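Local coordinates for dihydropteroate synthase (Burkholderia cenocepacia, PDB 2Y5J), which probably catalyses the condensation of para-aminobenzoate with 6-hydroxymethyl-7,8-dihydropterin diphosphate to give 7,8-dihydropteroate, a precursor of folate, at residues Leu11-Phe16 / Ala118-Asp123. Sequence-based numbering, arbitrary orientation.
Sequences LQCGRF and ADLIND. With EDO (1,2-ethanediol), chain E.
Asp119 OD1 accepts two hydrogen bonds from Arg15. The backbone bond is almost straight (Arg15 N to Asp119 OD1 3.0 Å, 173° at the hydrogen) and meets the oxygen on its anti side, somewhat out of the carboxylate plane. Arg15 NE comes in on the syn side, 3.2 Å from Asp119 OD1. Arg15 NH2 takes the other carboxylate oxygen, 3.0 Å from Asp119 OD2, and completes a side-on, two-pronged salt bridge in which guanidinium and carboxylate are nearly coplanar (21° between planes). The arginine chain bends at chi3 (-81°), which brings NE and NH2 alongside the carboxylate, edge to edge. This grip by three N-H groups of one residue should restrict rotation of the carboxylate; OD2 is further bound by the backbone N of Leu100, and Arg15 NH1 goes to the carbonyl of Arg94. Phe16 presents its edge to the same carboxylate, CE2 lying 3.8 Å from Asp119 OD2, with the ring steeply inclined to the carboxylate plane; its CE2 also lies above one face of the Arg15 guanidinium, toward the rim. The type II' turn from Cys13 to Phe16 joins strands 11-13 and 16-18 into a beta hairpin, which covers the N-terminal end of the parallel strand 120-123 in the TIM barrel of this pterin-binding family. Gly14, at a positive phi, leads the turn past Asp119 with no side chain in the way of OD1. Cys13 SG packs on the aliphatic side chain of Leu120, 3.9 Å from its CB and close to CD1. A 1,2-ethanediol molecule, probably from the crystallisation liquor, lies beside the turn: its O1 donates to the carbonyl oxygen of Ala118 at 2.6 Å, and the molecule is also hydrogen-bonded to Asn140.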
loop_
_atom_site.group_PDB
_atom_site.type_symbol
_atom_site.label_atom_id
_atom_site.label_comp_id
_atom_site.label_asym_id
_atom_site.label_seq_id
_atom_site.Cartn_x
_atom_site.Cartn_y
_atom_site.Cartn_z
ATOM N N LEU A 11 -8.932 -9.344 -2.221
ATOM C CA LEU A 11 -9.262 -7.945 -2.082
ATOM C C LEU A 11 -10.127 -7.548 -3.262
ATOM O O LEU A 11 -9.675 -7.624 -4.403
ATOM C CB LEU A 11 -7.997 -7.102 -2.102
ATOM C CG LEU A 11 -8.280 -5.603 -1.992
ATOM C CD1 LEU A 11 -8.563 -5.192 -0.577
ATOM C CD2 LEU A 11 -7.068 -4.813 -2.432
ATOM N N GLN A 12 -11.356 -7.137 -2.953
ATOM C CA GLN A 12 -12.219 -6.514 -3.948
ATOM C C GLN A 12 -11.600 -5.159 -4.234
ATOM O O GLN A 12 -11.399 -4.363 -3.325
ATOM C CB GLN A 12 -13.676 -6.372 -3.490
ATOM C CG GLN A 12 -14.487 -5.528 -4.468
ATOM C CD GLN A 12 -14.745 -6.256 -5.772
ATOM O OE1 GLN A 12 -15.151 -7.417 -5.736
ATOM N NE2 GLN A 12 -14.520 -5.597 -6.911
ATOM N N CYS A 13 -11.273 -4.865 -5.483
ATOM C CA CYS A 13 -10.617 -3.583 -5.650
ATOM C C CYS A 13 -11.075 -2.938 -6.945
ATOM O O CYS A 13 -10.406 -2.998 -7.956
ATOM C CB CYS A 13 -9.114 -3.786 -5.429
ATOM S SG CYS A 13 -7.844 -2.938 -6.381
ATOM N N GLY A 14 -12.234 -2.280 -6.894
ATOM C CA GLY A 14 -12.732 -1.533 -8.037
ATOM C C GLY A 14 -13.169 -2.506 -9.110
ATOM O O GLY A 14 -13.931 -3.424 -8.820
ATOM N N ARG A 15 -12.630 -2.342 -10.315
ATOM C CA ARG A 15 -12.930 -3.198 -11.454
ATOM C C ARG A 15 -12.501 -4.646 -11.257
ATOM O O ARG A 15 -13.013 -5.511 -11.979
ATOM C CB ARG A 15 -12.250 -2.661 -12.722
ATOM C CG ARG A 15 -12.890 -1.385 -13.300
ATOM C CD ARG A 15 -12.059 -0.883 -14.489
ATOM N NE ARG A 15 -10.890 -0.106 -14.079
ATOM C CZ ARG A 15 -9.932 0.315 -14.899
ATOM N NH1 ARG A 15 -9.937 -0.015 -16.188
ATOM N NH2 ARG A 15 -8.921 1.002 -14.376
ATOM N N PHE A 16 -11.608 -4.905 -10.296
ATOM C CA PHE A 16 -10.860 -6.156 -10.226
ATOM C C PHE A 16 -11.085 -6.910 -8.929
ATOM O O PHE A 16 -11.108 -6.352 -7.833
ATOM C CB PHE A 16 -9.382 -5.843 -10.417
ATOM C CG PHE A 16 -9.080 -5.061 -11.671
ATOM C CD1 PHE A 16 -9.046 -5.682 -12.911
ATOM C CD2 PHE A 16 -8.862 -3.699 -11.613
ATOM C CE1 PHE A 16 -8.749 -4.970 -14.061
ATOM C CE2 PHE A 16 -8.543 -2.966 -12.748
ATOM C CZ PHE A 16 -8.497 -3.608 -13.972
ATOM N N ALA A 118 -10.908 5.347 -10.463
ATOM C CA ALA A 118 -9.725 4.773 -9.807
ATOM C C ALA A 118 -10.198 3.535 -9.063
ATOM O O ALA A 118 -11.357 3.514 -8.649
ATOM C CB ALA A 118 -9.123 5.745 -8.810
ATOM N N ASP A 119 -9.340 2.532 -8.888
ATOM C CA ASP A 119 -9.780 1.262 -8.325
ATOM C C ASP A 119 -9.522 1.026 -6.836
ATOM O O ASP A 119 -10.089 0.083 -6.269
ATOM C CB ASP A 119 -9.181 0.099 -9.123
ATOM C CG ASP A 119 -9.525 0.194 -10.591
ATOM O OD1 ASP A 119 -10.664 -0.196 -10.926
ATOM O OD2 ASP A 119 -8.684 0.632 -11.404
ATOM N N LEU A 120 -8.647 1.842 -6.245
ATOM C CA LEU A 120 -8.170 1.637 -4.880
ATOM C C LEU A 120 -7.620 2.927 -4.293
ATOM O O LEU A 120 -6.877 3.676 -4.943
ATOM C CB LEU A 120 -7.056 0.589 -4.920
ATOM C CG LEU A 120 -6.178 0.061 -3.782
ATOM C CD1 LEU A 120 -5.096 -0.813 -4.437
ATOM C CD2 LEU A 120 -5.460 1.102 -2.942
ATOM N N ILE A 121 -7.990 3.178 -3.044
ATOM C CA ILE A 121 -7.539 4.387 -2.385
ATOM C C ILE A 121 -6.513 3.996 -1.332
ATOM O O ILE A 121 -6.777 3.140 -0.505
ATOM C CB ILE A 121 -8.673 5.125 -1.646
ATOM C CG1 ILE A 121 -9.778 5.559 -2.612
ATOM C CG2 ILE A 121 -8.113 6.387 -1.000
ATOM C CD1 ILE A 121 -9.363 6.625 -3.624
ATOM N N ASN A 122 -5.366 4.661 -1.372
ATOM C CA ASN A 122 -4.266 4.459 -0.444
ATOM C C ASN A 122 -4.075 5.668 0.478
ATOM O O ASN A 122 -3.701 6.759 0.017
ATOM C CB ASN A 122 -3.017 4.299 -1.306
ATOM C CG ASN A 122 -2.044 3.328 -0.722
ATOM O OD1 ASN A 122 -1.455 3.569 0.326
ATOM N ND2 ASN A 122 -1.940 2.177 -1.354
ATOM N N ASP A 123 -4.405 5.513 1.757
ATOM C CA ASP A 123 -4.494 6.685 2.618
ATOM C C ASP A 123 -3.666 6.552 3.896
ATOM O O ASP A 123 -4.045 5.841 4.842
ATOM C CB ASP A 123 -5.966 7.016 2.896
ATOM C CG ASP A 123 -6.183 8.121 3.925
ATOM O OD1 ASP A 123 -5.405 9.096 4.064
ATOM O OD2 ASP A 123 -7.215 8.020 4.628
HETATM C C1 EDO E . -13.320 1.316 -10.714
HETATM O O1 EDO E . -12.287 2.316 -10.752
HETATM C C2 EDO E . -14.006 1.175 -9.360
HETATM O O2 EDO E . -14.912 0.064 -9.451
#